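Local coordinates for protein glucokinase (Leishmania braziliensis MHOM/BR/75/M2904, PDB 6EDI) that probably phosphorylates D-glucose at the expense of ATP, as glucokinases do, feeding the sugar into glycolysis, at residues L23-T31 against E90-L99. Numbering follows the deposited sequence.
Sequences LEQLALTLT and EVLQHLKKNL
A27 and H94 make the polar link of this contact: the backbone N of A27 donates to NE2 of H94 at 3.1 Å. The bond is close to straight, 159° at the hydrogen, and A27 N lies in the imidazole plane, so the ring nitrogen is met at its edge. NE2 therefore acts as acceptor, consistent with a neutral ring carrying its proton on ND1. With CG anti to the backbone N (chi1 169°), H94 extends across to the first turn of helix 26-31 and takes up an amide of that turn.

Both faces of the ring are lined. The carbonyl O of L23 lies over the rim of one, 3.2 Å from CE1 of H94, while CB of N98 lies over the rim of the opposite face. E24 O approaches CE1 near the ring plane. Within 90-99, N98 ND2 bonds H94 O on a lone pair in the carbonyl plane, and that oxygen also accepts from the backbone N of N98.

Apolar contacts flank the imidazole. Methyl CD2 of L26 meets CD2 of L95 at 3.6 Å and also touches V91 CG1; L30 CD1 reaches the same L95 methyl, crossing at about a right angle. At one end, L99 CD2 lies 3.6 Å from T31 CG2 and also packs on A27 CB. At the other, L23 sets CD2 against E90 CB and CD1 against H94 CB, the L23 and H94 side chains running in opposite directions. F56 of strand 51-58 backs L26, V91 and L95.

The axes of the short segments 26-31 and 90-98, 9.7 Å apart at closest approach, cross at -62°. This is helix-helix packing over one face of a mixed sheet, consistent with the N-terminal lobe of an actin-like ATPase (ASKHA) fold.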
ATOM      1  N   LEU A  23      19.024  -3.304 -33.905  1.00 32.89           N
ATOM      2  CA  LEU A  23      18.155  -2.198 -34.324  1.00 33.71           C
ATOM      3  C   LEU A  23      17.869  -2.205 -35.827  1.00 39.63           C
ATOM      4  O   LEU A  23      16.747  -1.907 -36.263  1.00 34.37           O
ATOM      5  CB  LEU A  23      18.727  -0.845 -33.905  1.00 34.55           C
ATOM      6  CG  LEU A  23      18.120   0.395 -34.564  1.00 36.52           C
ATOM      7  CD1 LEU A  23      16.640   0.543 -34.232  1.00 41.06           C
ATOM      8  CD2 LEU A  23      18.863   1.634 -34.116  1.00 41.29           C
ATOM      9  N   GLU A  24      18.878  -2.559 -36.615  1.00 34.92           N
ATOM     10  CA  GLU A  24      18.726  -2.582 -38.065  1.00 40.55           C
ATOM     11  C   GLU A  24      17.697  -3.629 -38.503  1.00 37.35           C
ATOM     12  O   GLU A  24      17.090  -3.504 -39.570  1.00 43.45           O
ATOM     13  CB  GLU A  24      20.083  -2.820 -38.743  1.00 38.30           C
ATOM     14  CG  GLU A  24      21.184  -1.822 -38.344  1.00 46.40           C
ATOM     15  CD  GLU A  24      21.708  -2.022 -36.913  1.00 46.79           C
ATOM     16  OE1 GLU A  24      21.871  -3.187 -36.480  1.00 43.25           O
ATOM     17  OE2 GLU A  24      21.938  -1.009 -36.216  1.00 44.21           O
ATOM     18  N   GLN A  25      17.484  -4.646 -37.669  1.00 37.32           N
ATOM     19  CA  GLN A  25      16.571  -5.745 -37.997  1.00 36.32           C
ATOM     20  C   GLN A  25      15.139  -5.502 -37.522  1.00 33.32           C
ATOM     21  O   GLN A  25      14.303  -6.391 -37.653  1.00 33.87           O
ATOM     22  CB  GLN A  25      17.032  -7.060 -37.359  1.00 35.97           C
ATOM     23  CG  GLN A  25      18.395  -7.593 -37.774  1.00 39.30           C
ATOM     24  CD  GLN A  25      18.823  -8.763 -36.891  1.00 48.52           C
ATOM     25  OE1 GLN A  25      18.900  -8.636 -35.659  1.00 38.87           O
ATOM     26  NE2 GLN A  25      19.081  -9.914 -37.513  1.00 53.37           N
ATOM     27  N   LEU A  26      14.860  -4.327 -36.961  1.00 37.40           N
ATOM     28  CA  LEU A  26      13.541  -4.064 -36.360  1.00 33.29           C
ATOM     29  C   LEU A  26      12.371  -4.182 -37.343  1.00 39.06           C
ATOM     30  O   LEU A  26      11.477  -5.005 -37.148  1.00 37.41           O
ATOM     31  CB  LEU A  26      13.502  -2.721 -35.613  1.00 33.55           C
ATOM     32  CG  LEU A  26      12.169  -2.305 -34.978  1.00 35.86           C
ATOM     33  CD1 LEU A  26      11.688  -3.334 -33.974  1.00 30.86           C
ATOM     34  CD2 LEU A  26      12.269  -0.938 -34.319  1.00 38.15           C
ATOM     35  N   ALA A  27      12.368  -3.367 -38.390  1.00 37.59           N
ATOM     36  CA  ALA A  27      11.237  -3.380 -39.320  1.00 38.99           C
ATOM     37  C   ALA A  27      11.109  -4.754 -39.970  1.00 36.92           C
ATOM     38  O   ALA A  27      10.016  -5.277 -40.150  1.00 37.17           O
ATOM     39  CB  ALA A  27      11.416  -2.316 -40.366  1.00 43.26           C
ATOM     40  N   LEU A  28      12.253  -5.323 -40.321  1.00 32.96           N
ATOM     41  CA  LEU A  28      12.348  -6.678 -40.843  1.00 34.45           C
ATOM     42  C   LEU A  28      11.627  -7.700 -39.956  1.00 36.53           C
ATOM     43  O   LEU A  28      10.963  -8.625 -40.443  1.00 36.94           O
ATOM     44  CB  LEU A  28      13.832  -7.016 -40.965  1.00 39.83           C
ATOM     45  CG  LEU A  28      14.426  -8.401 -41.185  1.00 41.62           C
ATOM     46  CD1 LEU A  28      15.856  -8.227 -41.719  1.00 42.52           C
ATOM     47  CD2 LEU A  28      14.443  -9.239 -39.912  1.00 38.51           C
ATOM     48  N   THR A  29      11.787  -7.529 -38.650  1.00 36.75           N
ATOM     49  CA  THR A  29      11.193  -8.410 -37.658  1.00 34.99           C
ATOM     50  C   THR A  29       9.701  -8.124 -37.540  1.00 33.62           C
ATOM     51  O   THR A  29       8.885  -9.048 -37.467  1.00 33.24           O
ATOM     52  CB  THR A  29      11.899  -8.220 -36.311  1.00 34.77           C
ATOM     53  OG1 THR A  29      13.214  -8.780 -36.394  1.00 37.96           O
ATOM     54  CG2 THR A  29      11.136  -8.897 -35.171  1.00 38.30           C
ATOM     55  N   LEU A  30       9.346  -6.842 -37.541  1.00 34.58           N
ATOM     56  CA  LEU A  30       7.940  -6.442 -37.489  1.00 38.93           C
ATOM     57  C   LEU A  30       7.157  -6.893 -38.724  1.00 42.45           C
ATOM     58  O   LEU A  30       6.033  -7.383 -38.606  1.00 43.38           O
ATOM     59  CB  LEU A  30       7.818  -4.931 -37.310  1.00 37.64           C
ATOM     60  CG  LEU A  30       8.221  -4.372 -35.954  1.00 34.83           C
ATOM     61  CD1 LEU A  30       8.165  -2.865 -35.986  1.00 36.63           C
ATOM     62  CD2 LEU A  30       7.292  -4.915 -34.877  1.00 36.10           C
ATOM     63  N   THR A  31       7.750  -6.718 -39.903  1.00 38.25           N
ATOM     64  CA  THR A  31       7.107  -7.120 -41.154  1.00 42.01           C
ATOM     65  C   THR A  31       7.147  -8.630 -41.351  1.00 42.39           C
ATOM     66  O   THR A  31       6.301  -9.194 -42.051  1.00 48.55           O
ATOM     67  CB  THR A  31       7.736  -6.433 -42.398  1.00 40.71           C
ATOM     68  OG1 THR A  31       9.100  -6.853 -42.559  1.00 40.41           O
ATOM     69  CG2 THR A  31       7.674  -4.926 -42.266  1.00 38.13           C
ATOM     70  N   GLU A  90      16.318   6.814 -32.262  1.00 33.60           N
ATOM     71  CA  GLU A  90      16.852   5.815 -33.196  1.00 37.95           C
ATOM     72  C   GLU A  90      15.815   4.756 -33.580  1.00 38.83           C
ATOM     73  O   GLU A  90      15.803   4.276 -34.713  1.00 35.65           O
ATOM     74  CB  GLU A  90      18.100   5.122 -32.638  1.00 39.86           C
ATOM     75  CG  GLU A  90      19.275   6.036 -32.371  1.00 42.93           C
ATOM     76  CD  GLU A  90      20.606   5.385 -32.705  1.00 47.79           C
ATOM     77  OE1 GLU A  90      21.084   4.535 -31.921  1.00 47.71           O
ATOM     78  OE2 GLU A  90      21.171   5.725 -33.764  1.00 56.52           O
ATOM     79  N   VAL A  91      14.958   4.379 -32.634  1.00 37.88           N
ATOM     80  CA  VAL A  91      13.912   3.394 -32.915  1.00 34.13           C
ATOM     81  C   VAL A  91      12.876   4.017 -33.837  1.00 37.56           C
ATOM     82  O   VAL A  91      12.453   3.416 -34.835  1.00 36.17           O
ATOM     83  CB  VAL A  91      13.220   2.916 -31.623  1.00 31.16           C
ATOM     84  CG1 VAL A  91      11.993   2.060 -31.949  1.00 32.27           C
ATOM     85  CG2 VAL A  91      14.192   2.140 -30.753  1.00 35.89           C
ATOM     86  N   LEU A  92      12.495   5.242 -33.497  1.00 35.14           N
ATOM     87  CA  LEU A  92      11.471   5.966 -34.227  1.00 41.82           C
ATOM     88  C   LEU A  92      11.938   6.305 -35.652  1.00 43.16           C
ATOM     89  O   LEU A  92      11.225   6.038 -36.613  1.00 45.48           O
ATOM     90  CB  LEU A  92      11.062   7.217 -33.444  1.00 42.89           C
ATOM     91  CG  LEU A  92       9.587   7.623 -33.470  1.00 48.72           C
ATOM     92  CD1 LEU A  92       8.722   6.522 -34.064  1.00 46.94           C
ATOM     93  CD2 LEU A  92       9.100   7.991 -32.076  1.00 44.39           C
ATOM     94  N   GLN A  93      13.144   6.852 -35.789  1.00 44.39           N
ATOM     95  CA  GLN A  93      13.688   7.152 -37.114  1.00 46.90           C
ATOM     96  C   GLN A  93      13.871   5.877 -37.944  1.00 45.46           C
ATOM     97  O   GLN A  93      13.742   5.905 -39.169  1.00 47.77           O
ATOM     98  CB  GLN A  93      15.008   7.939 -37.026  1.00 47.09           C
ATOM     99  CG  GLN A  93      14.937   9.264 -36.231  1.00 48.50           C
ATOM    100  CD  GLN A  93      13.752  10.162 -36.591  1.00 51.82           C
ATOM    101  OE1 GLN A  93      13.062  10.680 -35.707  1.00 59.83           O
ATOM    102  NE2 GLN A  93      13.526  10.368 -37.887  1.00 56.10           N
ATOM    103  N   HIS A  94      14.150   4.755 -37.286  1.00 41.92           N
ATOM    104  CA  HIS A  94      14.299   3.492 -38.008  1.00 42.91           C
ATOM    105  C   HIS A  94      12.964   3.011 -38.552  1.00 42.51           C
ATOM    106  O   HIS A  94      12.899   2.477 -39.657  1.00 44.62           O
ATOM    107  CB  HIS A  94      14.886   2.392 -37.125  1.00 39.85           C
ATOM    108  CG  HIS A  94      14.811   1.025 -37.737  1.00 44.25           C
ATOM    109  ND1 HIS A  94      15.813   0.513 -38.533  1.00 40.58           N
ATOM    110  CD2 HIS A  94      13.854   0.068 -37.675  1.00 40.73           C
ATOM    111  CE1 HIS A  94      15.478  -0.700 -38.933  1.00 41.65           C
ATOM    112  NE2 HIS A  94      14.294  -0.996 -38.428  1.00 42.01           N
ATOM    113  N   LEU A  95      11.906   3.165 -37.756  1.00 40.94           N
ATOM    114  CA  LEU A  95      10.574   2.755 -38.183  1.00 40.98           C
ATOM    115  C   LEU A  95      10.073   3.584 -39.366  1.00 44.80           C
ATOM    116  O   LEU A  95       9.448   3.047 -40.276  1.00 45.44           O
ATOM    117  CB  LEU A  95       9.571   2.826 -37.026  1.00 39.49           C
ATOM    118  CG  LEU A  95       9.751   1.848 -35.864  1.00 35.44           C
ATOM    119  CD1 LEU A  95       8.715   2.138 -34.773  1.00 32.13           C
ATOM    120  CD2 LEU A  95       9.632   0.417 -36.342  1.00 30.79           C
ATOM    121  N   LYS A  96      10.339   4.890 -39.349  1.00 45.68           N
ATOM    122  CA  LYS A  96       9.903   5.765 -40.440  1.00 49.40           C
ATOM    123  C   LYS A  96      10.747   5.533 -41.696  1.00 50.62           C
ATOM    124  O   LYS A  96      10.275   5.733 -42.816  1.00 54.52           O
ATOM    125  CB  LYS A  96       9.987   7.242 -40.037  1.00 48.73           C
ATOM    126  CG  LYS A  96       9.574   7.571 -38.594  1.00 51.43           C
ATOM    127  CD  LYS A  96       8.072   7.515 -38.342  1.00 47.60           C
ATOM    128  CE  LYS A  96       7.578   8.805 -37.696  1.00 50.20           C
ATOM    129  NZ  LYS A  96       8.544   9.292 -36.662  1.00 46.50           N
ATOM    130  N   LYS A  97      11.991   5.103 -41.502  1.00 47.78           N
ATOM    131  CA  LYS A  97      12.920   4.885 -42.609  1.00 51.24           C
ATOM    132  C   LYS A  97      12.825   3.483 -43.210  1.00 53.90           C
ATOM    133  O   LYS A  97      13.124   3.295 -44.392  1.00 51.04           O
ATOM    134  CB  LYS A  97      14.367   5.120 -42.166  1.00 50.84           C
ATOM    135  CG  LYS A  97      14.810   6.573 -42.037  1.00 50.13           C
ATOM    136  CD  LYS A  97      16.273   6.603 -41.622  1.00 56.12           C
ATOM    137  CE  LYS A  97      16.786   8.010 -41.384  1.00 55.52           C
ATOM    138  NZ  LYS A  97      18.250   8.008 -41.092  1.00 55.55           N
ATOM    139  N   ASN A  98      12.440   2.501 -42.396  1.00 50.67           N
ATOM    140  CA  ASN A  98      12.396   1.110 -42.857  1.00 47.60           C
ATOM    141  C   ASN A  98      11.000   0.480 -42.890  1.00 51.57           C
ATOM    142  O   ASN A  98      10.873  -0.725 -43.116  1.00 53.60           O
ATOM    143  CB  ASN A  98      13.360   0.224 -42.052  1.00 45.69           C
ATOM    144  CG  ASN A  98      14.811   0.624 -42.230  1.00 48.82           C
ATOM    145  OD1 ASN A  98      15.503   0.121 -43.117  1.00 49.44           O
ATOM    146  ND2 ASN A  98      15.286   1.530 -41.377  1.00 49.34           N
ATOM    147  N   LEU A  99       9.959   1.282 -42.687  1.00 45.27           N
ATOM    148  CA  LEU A  99       8.597   0.807 -42.915  1.00 50.35           C
ATOM    149  C   LEU A  99       7.999   1.546 -44.110  1.00 52.11           C
ATOM    150  O   LEU A  99       8.263   2.737 -44.306  1.00 51.59           O
ATOM    151  CB  LEU A  99       7.721   0.927 -41.655  1.00 48.97           C
ATOM    152  CG  LEU A  99       8.090  -0.080 -40.556  1.00 44.04           C
ATOM    153  CD1 LEU A  99       7.369   0.136 -39.239  1.00 40.67           C
ATOM    154  CD2 LEU A  99       7.842  -1.495 -41.049  1.00 46.85           C
TER